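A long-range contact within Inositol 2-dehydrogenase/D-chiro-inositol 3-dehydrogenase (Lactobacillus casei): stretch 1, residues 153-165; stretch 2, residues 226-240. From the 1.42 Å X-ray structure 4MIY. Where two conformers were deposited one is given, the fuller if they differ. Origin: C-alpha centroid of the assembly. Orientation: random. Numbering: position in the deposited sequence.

Stretch 1 153-165: ASHINPNVASNYS
Stretch 2 226-240: VLVHVTAQYGYEVKL

A strand that lies between two others must spend its backbone polar groups in both directions, and residues 153-156 illustrate the principle. This strand runs parallel to 226-229 (10°) and antiparallel to 237-240 (176°), with axes 4.5 and 4.6 Å away. Extended backbones (phi/psi -139/157 at Ala153, -112/127 at Ile156) alternate their hydrogen bonds. Toward the parallel neighbour, Leu227 N donates to Ala153 O (2.9 Å), His155 N to Leu227 O (2.8 Å), His229 N to His155 O (3.0 Å) and Asn157 N to His229 O (2.9 Å). Toward the antiparallel one, Ser154 N donates to Lys239 O and Lys239 N to Ser154 O (both 3.1 Å), Ile156 N to Glu237 O and Glu237 N to Ile156 O (both 2.9 Å).

Loops continue the bonding. Ala232 N reaches Asn157 O (3.0 Å); Pro158, at -74/-41, has no N-H to leave unpaired, and its O accepts from Gln233 N (2.9 Å). Asn157, chi1 t, sends ND2 to Val230 O (3.1 Å) and Asn159 O (2.8 Å). The amides of Asn159 (m) and Gln233 (m, m; backbone 74/-45) each carry donor and acceptor, so they pair reciprocally: Gln233 NE2 to Asn159 OD1, 2.9 Å, and Asn159 ND2 to Gln233 OE1, 3.1 Å. His155 (t) adds a weak bond from NE2 to Tyr236 OH (2.9 Å), their rings meeting rim to rim at 86°. A water accepts from Ser154 OG (2.9 Å) and Lys239 NZ (3.1 Å).

Packing completes the 1206 Å² interface. Ile156 (m, m), buried on the face shared with Ser154, Glu237 and Lys239, places CG2 3.5 Å from Ala232 CB and CD1 4.1 Å from Leu227 CD2; its branched, apolar side chain serves both contacts. On the opposite face, Ala153 CB lies 4.2 Å from Leu240 CD1. Farther along, Val230 CG2 meets Val160 CG1 (3.8 Å).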

# COMPACT_ATOMS: atom_id res chain seq x y z
N ALA A 153 10.87 -3.06 15.76
CA ALA A 153 10.15 -1.84 15.99
C ALA A 153 11.02 -0.62 15.74
O ALA A 153 12.21 -0.71 15.78
CB ALA A 153 9.60 -1.82 17.37
N SER A 154 10.36 0.48 15.47
CA SER A 154 11.01 1.78 15.29
C SER A 154 10.27 2.84 16.04
O SER A 154 9.09 2.87 16.07
CB SER A 154 11.11 2.18 13.82
OG SER A 154 11.82 1.24 13.09
N HIS A 155 11.04 3.71 16.67
CA HIS A 155 10.54 4.89 17.30
C HIS A 155 11.30 6.07 16.70
O HIS A 155 12.41 6.32 17.02
CB HIS A 155 10.68 4.81 18.82
CG HIS A 155 9.87 5.82 19.57
ND1 HIS A 155 9.58 5.68 20.90
CD2 HIS A 155 9.33 6.99 19.19
CE1 HIS A 155 8.86 6.71 21.30
NE2 HIS A 155 8.70 7.52 20.28
N ILE A 156 10.62 6.73 15.78
CA ILE A 156 11.18 7.75 14.91
C ILE A 156 10.59 9.12 15.27
O ILE A 156 9.40 9.29 15.35
CB ILE A 156 10.88 7.45 13.45
CG1 ILE A 156 11.32 6.04 13.06
CG2 ILE A 156 11.52 8.44 12.54
CD1 ILE A 156 12.74 5.78 13.22
N ASN A 157 11.46 10.07 15.52
CA ASN A 157 11.08 11.41 15.88
C ASN A 157 11.92 12.37 15.05
O ASN A 157 13.04 12.08 14.75
CB ASN A 157 11.29 11.59 17.38
CG ASN A 157 11.00 12.97 17.86
OD1 ASN A 157 9.88 13.31 18.14
ND2 ASN A 157 12.02 13.77 17.96
N PRO A 158 11.35 13.49 14.65
CA PRO A 158 12.07 14.34 13.69
C PRO A 158 13.28 15.14 14.24
O PRO A 158 14.29 15.22 13.61
CB PRO A 158 10.99 15.28 13.20
CG PRO A 158 9.90 15.22 14.24
CD PRO A 158 9.96 13.90 14.83
N ASN A 159 13.12 15.68 15.43
CA ASN A 159 14.13 16.52 16.06
C ASN A 159 13.85 16.66 17.55
O ASN A 159 12.75 16.49 17.98
CB ASN A 159 14.18 17.92 15.42
CG ASN A 159 15.12 18.00 14.24
OD1 ASN A 159 16.31 17.79 14.38
ND2 ASN A 159 14.59 18.33 13.07
N VAL A 160 14.87 17.01 18.31
CA VAL A 160 14.73 17.17 19.75
C VAL A 160 15.14 18.53 20.25
O VAL A 160 15.83 19.25 19.60
CB VAL A 160 15.47 16.09 20.53
CG1 VAL A 160 14.85 14.75 20.23
CG2 VAL A 160 16.94 16.09 20.21
N ALA A 161 14.63 18.87 21.43
CA ALA A 161 14.96 20.14 22.03
C ALA A 161 16.35 20.11 22.61
O ALA A 161 16.94 19.06 22.76
CB ALA A 161 13.98 20.45 23.08
N SER A 162 16.85 21.30 22.90
CA SER A 162 18.16 21.50 23.50
C SER A 162 18.42 20.72 24.75
O SER A 162 19.52 20.32 25.00
CB SER A 162 18.33 22.99 23.83
OG SER A 162 18.04 23.74 22.68
N ASN A 163 17.38 20.48 25.51
CA ASN A 163 17.50 19.84 26.77
C ASN A 163 17.46 18.30 26.73
O ASN A 163 17.48 17.68 27.75
CB ASN A 163 16.41 20.39 27.67
CG ASN A 163 15.12 19.72 27.47
OD1 ASN A 163 14.76 19.37 26.39
ND2 ASN A 163 14.42 19.49 28.55
N TYR A 164 17.41 17.72 25.54
CA TYR A 164 17.26 16.28 25.42
C TYR A 164 18.57 15.55 25.54
O TYR A 164 19.45 15.78 24.79
CB TYR A 164 16.59 15.94 24.09
CG TYR A 164 16.13 14.53 23.88
CD1 TYR A 164 17.00 13.54 23.51
CD2 TYR A 164 14.79 14.19 24.00
CE1 TYR A 164 16.57 12.26 23.31
CE2 TYR A 164 14.36 12.90 23.78
CZ TYR A 164 15.24 11.96 23.43
OH TYR A 164 14.84 10.68 23.20
N SER A 165 18.65 14.64 26.48
CA SER A 165 19.90 14.01 26.82
C SER A 165 19.97 12.58 26.35
O SER A 165 18.98 12.01 25.99
CB SER A 165 20.06 14.02 28.34
OG SER A 165 19.12 13.17 28.95
N VAL A 226 14.64 -2.75 18.62
CA VAL A 226 14.07 -1.43 18.49
C VAL A 226 15.09 -0.43 17.96
O VAL A 226 16.16 -0.35 18.45
CB VAL A 226 13.52 -0.88 19.82
CG1 VAL A 226 12.74 0.37 19.60
CG2 VAL A 226 12.66 -1.85 20.49
N LEU A 227 14.71 0.28 16.91
CA LEU A 227 15.44 1.43 16.42
C LEU A 227 14.88 2.69 17.03
O LEU A 227 13.73 2.99 16.88
CB LEU A 227 15.32 1.54 14.91
CG LEU A 227 15.85 2.82 14.25
CD1 LEU A 227 17.36 2.96 14.46
CD2 LEU A 227 15.52 2.79 12.81
N VAL A 228 15.73 3.41 17.75
CA VAL A 228 15.39 4.71 18.30
C VAL A 228 16.15 5.76 17.49
O VAL A 228 17.31 5.71 17.42
CB VAL A 228 15.73 4.80 19.80
CG1 VAL A 228 15.54 6.20 20.31
CG2 VAL A 228 14.91 3.85 20.59
N HIS A 229 15.43 6.66 16.87
CA HIS A 229 16.01 7.64 15.98
C HIS A 229 15.27 8.94 16.14
O HIS A 229 14.25 9.12 15.59
CB HIS A 229 15.95 7.17 14.52
CG HIS A 229 16.76 7.99 13.58
ND1 HIS A 229 16.68 7.86 12.22
CD2 HIS A 229 17.67 8.96 13.81
CE1 HIS A 229 17.51 8.71 11.66
NE2 HIS A 229 18.13 9.38 12.59
N VAL A 230 15.85 9.85 16.90
CA VAL A 230 15.14 11.04 17.34
C VAL A 230 15.50 12.35 16.63
O VAL A 230 14.93 13.36 16.89
CB VAL A 230 15.22 11.22 18.89
CG1 VAL A 230 14.68 10.01 19.59
CG2 VAL A 230 16.62 11.52 19.33
N THR A 231 16.44 12.27 15.71
CA THR A 231 16.78 13.38 14.84
C THR A 231 16.57 13.03 13.36
O THR A 231 17.25 13.50 12.51
CB THR A 231 18.25 13.87 15.04
OG1 THR A 231 19.16 12.85 14.68
CG2 THR A 231 18.51 14.27 16.45
N ALA A 232 15.58 12.21 13.12
CA ALA A 232 15.33 11.62 11.84
C ALA A 232 14.88 12.56 10.74
O ALA A 232 14.88 12.18 9.62
CB ALA A 232 14.30 10.51 11.99
N GLN A 233 14.45 13.75 11.12
CA GLN A 233 14.04 14.84 10.26
C GLN A 233 12.67 14.70 9.56
O GLN A 233 11.91 15.61 9.53
CB GLN A 233 15.12 15.21 9.22
CG GLN A 233 16.50 15.47 9.80
CD GLN A 233 16.52 16.59 10.80
OE1 GLN A 233 16.16 17.68 10.51
NE2 GLN A 233 16.95 16.29 11.99
N TYR A 234 12.40 13.54 9.01
CA TYR A 234 11.31 13.40 8.07
C TYR A 234 9.92 13.41 8.71
O TYR A 234 8.99 13.78 8.09
CB TYR A 234 11.47 12.16 7.18
CG TYR A 234 11.08 10.84 7.79
CD1 TYR A 234 9.79 10.41 7.78
CD2 TYR A 234 12.01 10.03 8.37
CE1 TYR A 234 9.43 9.23 8.34
CE2 TYR A 234 11.66 8.85 8.94
CZ TYR A 234 10.37 8.45 8.90
OH TYR A 234 9.98 7.27 9.47
N GLY A 235 9.83 12.97 9.94
CA GLY A 235 8.56 12.75 10.58
C GLY A 235 8.62 12.03 11.91
O GLY A 235 9.65 11.66 12.36
N TYR A 236 7.45 11.93 12.53
CA TYR A 236 7.23 11.11 13.70
C TYR A 236 6.54 9.83 13.28
O TYR A 236 5.51 9.86 12.67
CB TYR A 236 6.42 11.84 14.79
CG TYR A 236 6.31 11.00 16.04
CD1 TYR A 236 7.31 11.00 16.98
CD2 TYR A 236 5.24 10.15 16.26
CE1 TYR A 236 7.25 10.22 18.06
CE2 TYR A 236 5.19 9.37 17.36
CZ TYR A 236 6.19 9.38 18.24
OH TYR A 236 6.15 8.58 19.34
N GLU A 237 7.12 8.70 13.62
CA GLU A 237 6.57 7.43 13.22
C GLU A 237 6.86 6.33 14.22
O GLU A 237 7.93 6.22 14.72
CB GLU A 237 7.06 7.08 11.81
CG GLU A 237 6.36 5.94 11.18
CD GLU A 237 6.66 5.78 9.69
OE1 GLU A 237 7.47 6.52 9.14
OE2 GLU A 237 6.08 4.88 9.09
N VAL A 238 5.84 5.52 14.48
CA VAL A 238 5.95 4.32 15.27
C VAL A 238 5.68 3.09 14.38
O VAL A 238 4.68 3.00 13.76
CB VAL A 238 4.97 4.39 16.48
CG1 VAL A 238 4.85 3.10 17.20
CG2 VAL A 238 5.37 5.50 17.44
N LYS A 239 6.66 2.21 14.30
CA LYS A 239 6.55 1.01 13.49
C LYS A 239 6.67 -0.22 14.37
O LYS A 239 7.37 -0.20 15.33
CB LYS A 239 7.66 0.96 12.43
CG LYS A 239 7.82 2.20 11.58
CD LYS A 239 8.94 1.96 10.59
CE LYS A 239 9.24 3.17 9.71
NZ LYS A 239 10.10 2.83 8.60
N LEU A 240 5.98 -1.27 14.00
CA LEU A 240 5.94 -2.48 14.78
C LEU A 240 5.67 -3.67 13.89
O LEU A 240 4.75 -3.67 13.15
CB LEU A 240 4.87 -2.37 15.85
CG LEU A 240 4.65 -3.59 16.75
CD1 LEU A 240 5.88 -3.86 17.56
CD2 LEU A 240 3.51 -3.33 17.62
O HOH W 1 12.49 2.63 10.64